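Local coordinates for protein DnaJ homolog subfamily C member 10 (Mus musculus, PDB 3APQ) that reduces disulfide bonds in the endoplasmic reticulum, serving both correct protein folding and the degradation of misfolded proteins, at residues 123-132 against 167-175; 174-184 against 196-204. All blocks are in the same frame, centred on the assembly; numbering follows the deposited sequence.

Both contacts lie in the first thioredoxin domain of this J-domain and thioredoxin fragment, their centres about 19 Å apart, and strand 171-175 runs through both. Interaction 1 sits at the start of that strand, where the cis-proline loop faces the redox-active cysteines at the head of helix 127-142. Interaction 2 shares I174 and F175 with it, continues through the turn into strand 182-183 and packs against the C-terminal helix 190-202. The backbone joins them as well: L172 O and Y184 N, 2.8 Å apart, probably form a hydrogen bond between the neighbouring strands. One beta hairpin thus links the active-site end of the domain to its C-terminal helix.

Interaction 1: residues 123-132 against 167-175; sequences SPGCSHCHDL and NSYPSLFIF
Y169 and P170 face the redox-active disulfide C126-C129, with the peptide bond between them in the cis form, the cis-proline arrangement of the thioredoxin fold. From Y169, CB lies beside both sulfurs, 3.6 Å from C129 SG and 3.8 Å from C126 SG. A chi1 of -44° turns CG away from the carbonyl carbon and lays the ring against S123, whose CB sits over the ring centre, 3.7 Å from the centroid and 9° off the normal, a CH-pi contact. The ring carbons out to CZ all meet that one CB over the same face. P170 packs further along helix 127-142: its CD touches H128 CB at 3.6 Å, while CG and CB rest against L132 CD2. That same methyl meets L172 CD2 tip to tip at 3.6 Å, closing the contact with leucine against leucine. C126 SG and C129 SG, joined at 2.2 Å at the N-terminal end of their helix, meet Y169 CB together with the backbone Y169 O and P170 N. No hydrogen bond crosses between the segments, and the cis-proline loop shields this side of the redox-active disulfide by close packing.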
loop_
_atom_site.group_PDB
_atom_site.type_symbol
_atom_site.label_atom_id
_atom_site.label_comp_id
_atom_site.label_asym_id
_atom_site.label_seq_id
_atom_site.Cartn_x
_atom_site.Cartn_y
_atom_site.Cartn_z
ATOM N N SER A 123 -6.486 -3.059 -5.784
ATOM C CA SER A 123 -5.566 -2.957 -6.893
ATOM C C SER A 123 -5.740 -1.556 -7.491
ATOM O O SER A 123 -6.840 -1.002 -7.419
ATOM C CB SER A 123 -5.841 -4.057 -7.919
ATOM O OG SER A 123 -5.043 -3.921 -9.077
ATOM N N PRO A 124 -4.648 -0.976 -8.039
ATOM C CA PRO A 124 -4.775 0.336 -8.672
ATOM C C PRO A 124 -5.736 0.228 -9.900
ATOM O O PRO A 124 -5.878 -0.849 -10.486
ATOM C CB PRO A 124 -3.323 0.652 -9.128
ATOM C CG PRO A 124 -2.610 -0.666 -9.162
ATOM C CD PRO A 124 -3.235 -1.401 -7.971
ATOM N N GLY A 125 -6.406 1.308 -10.266
ATOM C CA GLY A 125 -7.263 1.269 -11.445
ATOM C C GLY A 125 -8.573 0.511 -11.214
ATOM O O GLY A 125 -9.167 -0.013 -12.162
ATOM N N CYS A 126 -9.015 0.410 -9.975
ATOM C CA CYS A 126 -10.144 -0.464 -9.656
ATOM C C CYS A 126 -11.260 0.422 -9.127
ATOM O O CYS A 126 -11.126 1.055 -8.049
ATOM C CB CYS A 126 -9.699 -1.487 -8.618
ATOM S SG CYS A 126 -10.982 -2.439 -7.745
ATOM N N SER A 127 -12.318 0.539 -9.926
ATOM C CA SER A 127 -13.433 1.452 -9.618
ATOM C C SER A 127 -14.150 1.019 -8.345
ATOM O O SER A 127 -14.519 1.866 -7.540
ATOM C CB SER A 127 -14.424 1.537 -10.792
ATOM O OG SER A 127 -15.427 2.503 -10.553
ATOM N N HIS A 128 -14.333 -0.293 -8.165
ATOM C CA HIS A 128 -14.992 -0.799 -6.923
ATOM C C HIS A 128 -14.169 -0.577 -5.651
ATOM O O HIS A 128 -14.740 -0.346 -4.538
ATOM C CB HIS A 128 -15.343 -2.277 -7.038
ATOM C CG HIS A 128 -16.406 -2.576 -8.060
ATOM N ND1 HIS A 128 -17.721 -2.208 -7.897
ATOM C CD2 HIS A 128 -16.347 -3.239 -9.246
ATOM C CE1 HIS A 128 -18.431 -2.634 -8.932
ATOM N NE2 HIS A 128 -17.617 -3.260 -9.771
ATOM N N CYS A 129 -12.845 -0.610 -5.816
ATOM C CA CYS A 129 -11.901 -0.283 -4.741
ATOM C C CYS A 129 -12.056 1.195 -4.391
ATOM O O CYS A 129 -12.129 1.521 -3.206
ATOM C CB CYS A 129 -10.447 -0.621 -5.161
ATOM S SG CYS A 129 -10.250 -2.376 -5.622
ATOM N N HIS A 130 -12.119 2.085 -5.381
ATOM C CA HIS A 130 -12.296 3.489 -5.052
ATOM C C HIS A 130 -13.637 3.772 -4.404
ATOM O O HIS A 130 -13.756 4.677 -3.523
ATOM C CB HIS A 130 -12.035 4.388 -6.265
ATOM C CG HIS A 130 -10.576 4.673 -6.455
ATOM N ND1 HIS A 130 -10.002 5.879 -6.114
ATOM C CD2 HIS A 130 -9.564 3.880 -6.878
ATOM C CE1 HIS A 130 -8.696 5.820 -6.337
ATOM N NE2 HIS A 130 -8.407 4.619 -6.789
ATOM N N ASP A 131 -14.638 3.007 -4.797
ATOM C CA ASP A 131 -15.941 3.219 -4.257
ATOM C C ASP A 131 -15.948 2.870 -2.781
ATOM O O ASP A 131 -16.611 3.541 -1.999
ATOM C CB ASP A 131 -16.973 2.326 -4.970
ATOM C CG ASP A 131 -17.402 2.871 -6.337
ATOM O OD1 ASP A 131 -16.976 3.984 -6.713
ATOM O OD2 ASP A 131 -18.168 2.168 -7.044
ATOM N N LEU A 132 -15.252 1.801 -2.433
ATOM C CA LEU A 132 -15.162 1.283 -1.065
ATOM C C LEU A 132 -14.230 2.140 -0.150
ATOM O O LEU A 132 -14.475 2.281 1.041
ATOM C CB LEU A 132 -14.698 -0.171 -1.100
ATOM C CG LEU A 132 -14.312 -0.744 0.249
ATOM C CD1 LEU A 132 -15.553 -0.847 1.185
ATOM C CD2 LEU A 132 -13.653 -2.148 0.085
ATOM N N ASN A 167 -8.089 -12.934 -6.531
ATOM C CA ASN A 167 -8.003 -12.734 -7.997
ATOM C C ASN A 167 -8.942 -11.662 -8.526
ATOM O O ASN A 167 -9.052 -11.512 -9.743
ATOM C CB ASN A 167 -8.269 -14.042 -8.774
ATOM C CG ASN A 167 -9.190 -15.024 -7.999
ATOM O OD1 ASN A 167 -8.739 -16.100 -7.557
ATOM N ND2 ASN A 167 -10.472 -14.631 -7.802
ATOM N N SER A 168 -9.645 -10.963 -7.623
ATOM C CA SER A 168 -10.577 -9.922 -8.020
ATOM C C SER A 168 -10.590 -8.932 -6.839
ATOM O O SER A 168 -10.143 -9.279 -5.734
ATOM C CB SER A 168 -11.934 -10.509 -8.306
ATOM O OG SER A 168 -12.499 -10.990 -7.102
ATOM N N TYR A 169 -11.005 -7.690 -7.099
ATOM C CA TYR A 169 -10.790 -6.612 -6.133
ATOM C C TYR A 169 -12.050 -5.776 -6.028
ATOM O O TYR A 169 -12.781 -5.633 -6.994
ATOM C CB TYR A 169 -9.611 -5.754 -6.595
ATOM C CG TYR A 169 -8.473 -6.600 -7.068
ATOM C CD1 TYR A 169 -7.527 -7.106 -6.168
ATOM C CD2 TYR A 169 -8.363 -6.940 -8.408
ATOM C CE1 TYR A 169 -6.473 -7.892 -6.619
ATOM C CE2 TYR A 169 -7.341 -7.725 -8.860
ATOM C CZ TYR A 169 -6.393 -8.208 -7.952
ATOM O OH TYR A 169 -5.386 -9.026 -8.445
ATOM N N PRO A 170 -12.318 -5.211 -4.851
ATOM C CA PRO A 170 -11.589 -5.455 -3.598
ATOM C C PRO A 170 -11.923 -6.827 -3.046
ATOM O O PRO A 170 -13.008 -7.363 -3.333
ATOM C CB PRO A 170 -12.134 -4.363 -2.646
ATOM C CG PRO A 170 -13.534 -4.096 -3.187
ATOM C CD PRO A 170 -13.462 -4.285 -4.692
ATOM N N SER A 171 -11.003 -7.410 -2.283
ATOM C CA SER A 171 -11.287 -8.659 -1.560
ATOM C C SER A 171 -10.985 -8.417 -0.094
ATOM O O SER A 171 -9.901 -7.949 0.257
ATOM C CB SER A 171 -10.478 -9.836 -2.131
ATOM O OG SER A 171 -11.166 -10.300 -3.265
ATOM N N LEU A 172 -11.973 -8.643 0.753
ATOM C CA LEU A 172 -11.802 -8.321 2.168
ATOM C C LEU A 172 -11.812 -9.628 2.973
ATOM O O LEU A 172 -12.758 -10.422 2.878
ATOM C CB LEU A 172 -12.907 -7.386 2.699
ATOM C CG LEU A 172 -13.390 -6.129 1.920
ATOM C CD1 LEU A 172 -14.267 -5.166 2.706
ATOM C CD2 LEU A 172 -12.370 -5.354 1.159
ATOM N N PHE A 173 -10.753 -9.847 3.744
ATOM C CA PHE A 173 -10.603 -11.112 4.475
ATOM C C PHE A 173 -10.237 -10.804 5.893
ATOM O O PHE A 173 -9.412 -9.898 6.160
ATOM C CB PHE A 173 -9.461 -11.925 3.903
ATOM C CG PHE A 173 -9.795 -12.682 2.640
ATOM C CD1 PHE A 173 -10.383 -13.967 2.717
ATOM C CD2 PHE A 173 -9.497 -12.155 1.384
ATOM C CE1 PHE A 173 -10.675 -14.717 1.541
ATOM C CE2 PHE A 173 -9.776 -12.900 0.205
ATOM C CZ PHE A 173 -10.375 -14.169 0.290
ATOM N N ILE A 174 -10.787 -11.583 6.813
ATOM C CA ILE A 174 -10.375 -11.440 8.199
ATOM C C ILE A 174 -9.472 -12.627 8.598
ATOM O O ILE A 174 -9.706 -13.787 8.178
ATOM C CB ILE A 174 -11.597 -11.157 9.069
ATOM C CG1 ILE A 174 -11.196 -10.622 10.427
ATOM C CG2 ILE A 174 -12.481 -12.374 9.185
ATOM C CD1 ILE A 174 -12.305 -9.764 11.094
ATOM N N PHE A 175 -8.395 -12.327 9.331
ATOM C CA PHE A 175 -7.344 -13.339 9.619
ATOM C C PHE A 175 -7.060 -13.357 11.121
ATOM O O PHE A 175 -7.044 -12.311 11.796
ATOM C CB PHE A 175 -5.996 -12.955 8.954
ATOM C CG PHE A 175 -6.010 -12.903 7.458
ATOM C CD1 PHE A 175 -5.694 -14.046 6.708
ATOM C CD2 PHE A 175 -6.312 -11.702 6.790
ATOM C CE1 PHE A 175 -5.674 -14.026 5.281
ATOM C CE2 PHE A 175 -6.313 -11.660 5.373
ATOM C CZ PHE A 175 -6.011 -12.851 4.615
#

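Interaction 2: residues 174-184 against 196-204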
loop_
_atom_site.group_PDB
_atom_site.type_symbol
_atom_site.label_atom_id
_atom_site.label_comp_id
_atom_site.label_asym_id
_atom_site.label_seq_id
_atom_site.Cartn_x
_atom_site.Cartn_y
_atom_site.Cartn_z
ATOM N N ILE A 174 -10.787 -11.583 6.813
ATOM C CA ILE A 174 -10.375 -11.440 8.199
ATOM C C ILE A 174 -9.472 -12.627 8.598
ATOM O O ILE A 174 -9.706 -13.787 8.178
ATOM C CB ILE A 174 -11.597 -11.157 9.069
ATOM C CG1 ILE A 174 -11.196 -10.622 10.427
ATOM C CG2 ILE A 174 -12.481 -12.374 9.185
ATOM C CD1 ILE A 174 -12.305 -9.764 11.094
ATOM N N PHE A 175 -8.395 -12.327 9.331
ATOM C CA PHE A 175 -7.344 -13.339 9.619
ATOM C C PHE A 175 -7.060 -13.357 11.121
ATOM O O PHE A 175 -7.044 -12.311 11.796
ATOM C CB PHE A 175 -5.996 -12.955 8.954
ATOM C CG PHE A 175 -6.010 -12.903 7.458
ATOM C CD1 PHE A 175 -5.694 -14.046 6.708
ATOM C CD2 PHE A 175 -6.312 -11.702 6.790
ATOM C CE1 PHE A 175 -5.674 -14.026 5.281
ATOM C CE2 PHE A 175 -6.313 -11.660 5.373
ATOM C CZ PHE A 175 -6.011 -12.851 4.615
ATOM N N ARG A 176 -6.782 -14.543 11.653
ATOM C CA ARG A 176 -6.128 -14.618 12.956
ATOM C C ARG A 176 -5.298 -15.909 13.007
ATOM O O ARG A 176 -5.824 -16.989 12.707
ATOM C CB ARG A 176 -7.130 -14.575 14.109
ATOM C CG ARG A 176 -6.465 -14.303 15.479
ATOM C CD ARG A 176 -7.155 -15.007 16.623
ATOM N NE ARG A 176 -8.557 -15.301 16.326
ATOM C CZ ARG A 176 -9.595 -14.547 16.692
ATOM N NH1 ARG A 176 -9.412 -13.410 17.380
ATOM N NH2 ARG A 176 -10.833 -14.929 16.358
ATOM N N SER A 177 -4.017 -15.784 13.366
ATOM C CA SER A 177 -3.163 -16.955 13.556
ATOM C C SER A 177 -3.934 -18.146 14.129
ATOM O O SER A 177 -4.684 -18.011 15.100
ATOM C CB SER A 177 -2.004 -16.632 14.501
ATOM O OG SER A 177 -1.134 -17.743 14.555
ATOM N N GLY A 178 -3.743 -19.315 13.513
ATOM C CA GLY A 178 -4.394 -20.522 14.021
ATOM C C GLY A 178 -5.800 -20.734 13.483
ATOM O O GLY A 178 -6.406 -21.793 13.722
ATOM N N MET A 179 -6.320 -19.766 12.720
ATOM C CA MET A 179 -7.638 -19.984 12.154
ATOM C C MET A 179 -7.680 -19.700 10.657
ATOM O O MET A 179 -6.851 -18.973 10.108
ATOM C CB MET A 179 -8.702 -19.249 12.969
ATOM C CG MET A 179 -8.663 -19.625 14.436
ATOM S SD MET A 179 -9.902 -18.790 15.415
ATOM C CE MET A 179 -10.379 -17.453 14.336
ATOM N N ALA A 180 -8.586 -20.386 9.957
ATOM C CA ALA A 180 -8.687 -20.198 8.499
ATOM C C ALA A 180 -9.212 -18.772 8.233
ATOM O O ALA A 180 -10.094 -18.307 8.955
ATOM C CB ALA A 180 -9.620 -21.263 7.870
ATOM N N ALA A 181 -8.651 -18.076 7.245
ATOM C CA ALA A 181 -9.165 -16.786 6.824
ATOM C C ALA A 181 -10.644 -16.861 6.443
ATOM O O ALA A 181 -11.101 -17.869 5.883
ATOM C CB ALA A 181 -8.368 -16.287 5.629
ATOM N N VAL A 182 -11.406 -15.829 6.786
ATOM C CA VAL A 182 -12.806 -15.731 6.399
ATOM C C VAL A 182 -13.008 -14.513 5.470
ATOM O O VAL A 182 -12.686 -13.368 5.833
ATOM C CB VAL A 182 -13.698 -15.623 7.649
ATOM C CG1 VAL A 182 -15.155 -15.277 7.265
ATOM C CG2 VAL A 182 -13.588 -16.914 8.527
ATOM N N LYS A 183 -13.574 -14.757 4.298
ATOM C CA LYS A 183 -13.908 -13.692 3.364
ATOM C C LYS A 183 -15.193 -12.973 3.791
ATOM O O LYS A 183 -16.187 -13.631 4.132
ATOM C CB LYS A 183 -14.113 -14.291 1.981
ATOM C CG LYS A 183 -14.366 -13.285 0.916
ATOM C CD LYS A 183 -14.512 -13.936 -0.439
ATOM C CE LYS A 183 -14.648 -12.848 -1.511
ATOM N NZ LYS A 183 -14.484 -13.481 -2.874
ATOM N N TYR A 184 -15.175 -11.648 3.702
ATOM C CA TYR A 184 -16.361 -10.835 3.906
ATOM C C TYR A 184 -17.159 -10.842 2.613
ATOM O O TYR A 184 -16.584 -10.595 1.528
ATOM C CB TYR A 184 -15.966 -9.382 4.252
ATOM C CG TYR A 184 -17.129 -8.377 4.207
ATOM C CD1 TYR A 184 -17.981 -8.216 5.299
ATOM C CD2 TYR A 184 -17.327 -7.553 3.086
ATOM C CE1 TYR A 184 -19.035 -7.291 5.265
ATOM C CE2 TYR A 184 -18.368 -6.642 3.042
ATOM C CZ TYR A 184 -19.213 -6.520 4.132
ATOM O OH TYR A 184 -20.195 -5.591 4.096
ATOM N N PHE A 196 -19.830 -7.221 10.891
ATOM C CA PHE A 196 -18.986 -8.363 10.573
ATOM C C PHE A 196 -17.728 -8.395 11.437
ATOM O O PHE A 196 -17.386 -9.455 11.954
ATOM C CB PHE A 196 -18.622 -8.365 9.091
ATOM C CG PHE A 196 -17.644 -9.430 8.684
ATOM C CD1 PHE A 196 -18.072 -10.717 8.361
ATOM C CD2 PHE A 196 -16.308 -9.114 8.526
ATOM C CE1 PHE A 196 -17.155 -11.701 7.936
ATOM C CE2 PHE A 196 -15.366 -10.083 8.091
ATOM C CZ PHE A 196 -15.775 -11.364 7.786
ATOM N N ALA A 197 -17.020 -7.269 11.526
ATOM C CA ALA A 197 -15.795 -7.210 12.292
ATOM C C ALA A 197 -16.081 -7.531 13.754
ATOM O O ALA A 197 -15.342 -8.304 14.392
ATOM C CB ALA A 197 -15.147 -5.859 12.177
ATOM N N MET A 198 -17.188 -6.997 14.253
ATOM C CA MET A 198 -17.522 -7.151 15.662
ATOM C C MET A 198 -17.932 -8.571 16.018
ATOM O O MET A 198 -17.663 -9.015 17.136
ATOM C CB MET A 198 -18.630 -6.186 16.058
ATOM C CG MET A 198 -18.180 -4.752 16.145
ATOM S SD MET A 198 -16.802 -4.483 17.256
ATOM C CE MET A 198 -17.673 -4.833 18.809
ATOM N N GLN A 199 -18.586 -9.313 15.125
ATOM C CA GLN A 199 -18.756 -10.729 15.479
ATOM C C GLN A 199 -17.419 -11.449 15.642
ATOM O O GLN A 199 -17.275 -12.288 16.496
ATOM C CB GLN A 199 -19.739 -11.495 14.571
ATOM C CG GLN A 199 -19.229 -11.834 13.237
ATOM C CD GLN A 199 -20.350 -12.313 12.324
ATOM O OE1 GLN A 199 -20.433 -13.492 12.019
ATOM N NE2 GLN A 199 -21.227 -11.392 11.899
ATOM N N HIS A 200 -16.407 -11.084 14.854
ATOM C CA HIS A 200 -15.151 -11.774 14.973
ATOM C C HIS A 200 -14.380 -11.310 16.205
ATOM O O HIS A 200 -13.661 -12.106 16.820
ATOM C CB HIS A 200 -14.321 -11.614 13.676
ATOM C CG HIS A 200 -14.787 -12.511 12.575
ATOM N ND1 HIS A 200 -15.741 -12.127 11.663
ATOM C CD2 HIS A 200 -14.498 -13.801 12.295
ATOM C CE1 HIS A 200 -16.013 -13.142 10.858
ATOM N NE2 HIS A 200 -15.252 -14.160 11.204
ATOM N N VAL A 201 -14.499 -10.029 16.546
ATOM C CA VAL A 201 -13.876 -9.486 17.770
ATOM C C VAL A 201 -14.449 -10.242 18.996
ATOM O O VAL A 201 -13.680 -10.697 19.860
ATOM C CB VAL A 201 -14.135 -7.961 17.937
ATOM C CG1 VAL A 201 -13.820 -7.501 19.360
ATOM C CG2 VAL A 201 -13.314 -7.121 16.898
ATOM N N ARG A 202 -15.783 -10.375 19.027
ATOM C CA ARG A 202 -16.527 -11.078 20.093
ATOM C C ARG A 202 -16.118 -12.532 20.244
ATOM O O ARG A 202 -15.876 -12.991 21.359
ATOM C CB ARG A 202 -18.022 -11.066 19.815
ATOM C CG ARG A 202 -18.691 -9.738 19.990
ATOM C CD ARG A 202 -20.147 -9.914 19.601
ATOM N NE ARG A 202 -20.850 -10.675 20.629
ATOM C CZ ARG A 202 -21.051 -10.215 21.858
ATOM N NH1 ARG A 202 -20.585 -9.008 22.195
ATOM N NH2 ARG A 202 -21.697 -10.956 22.746
ATOM N N SER A 203 -16.076 -13.267 19.134
ATOM C CA SER A 203 -15.500 -14.606 19.168
ATOM C C SER A 203 -14.107 -14.343 19.624
ATOM O O SER A 203 -13.341 -13.640 18.972
ATOM C CB SER A 203 -15.434 -15.242 17.788
ATOM O OG SER A 203 -16.713 -15.239 17.190
ATOM N N THR A 204 -13.738 -14.836 20.780
ATOM C CA THR A 204 -12.324 -14.772 20.966
ATOM C C THR A 204 -11.826 -16.135 20.436
ATOM O O THR A 204 -12.164 -16.502 19.283
ATOM C CB THR A 204 -11.891 -14.200 22.356
ATOM O OG1 THR A 204 -10.508 -13.823 22.283
ATOM C CG2 THR A 204 -12.172 -15.146 23.539
#
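F196 projects from helix 190-202 into a hollow lined by I174, V182 and Y184, while H200, one turn further on, rests against the first two. With CG trans to the backbone N, the F196 ring extends towards the strands. Y184 meets one of its faces edge first: CD1 comes to 3.6 Å from F196 CG, and the planes stand at 74° in a T-shaped pair. H200 ND1 lies over the opposite face, so the phenyl ring is sandwiched, and V182 CG1 touches its rim at F196 CZ, 4.0 Å away. I174 CG2 fits the notch where the phenyl and imidazole rings meet. It reaches F196 CZ at 3.7 Å and also points into the face of the imidazole, 3.8 Å from the centroid and 7° off the normal, while CD1 lies against H200 CB. The imidazole is held in this attitude by H200 ND1 donating to F196 O, a 3.2 Å bond nearly straight at 165°. Replacing H200 by an alanine is likely to leave I174 CG2 without the ring face it presses on and F196 without the cover on one face. Beyond these rings, R176 bends its chain round to the end of the helix, its guanidinium NH2 3.6 Å from T204 O. The contact lays helix 190-202 over one face of the sheet near its outermost strand 182-183, which pairs with strand 171-175; F118 of strand 117-122 meets the F196 ring from further in, and S192, on the same helix, hydrogen-bonds Y184 OH.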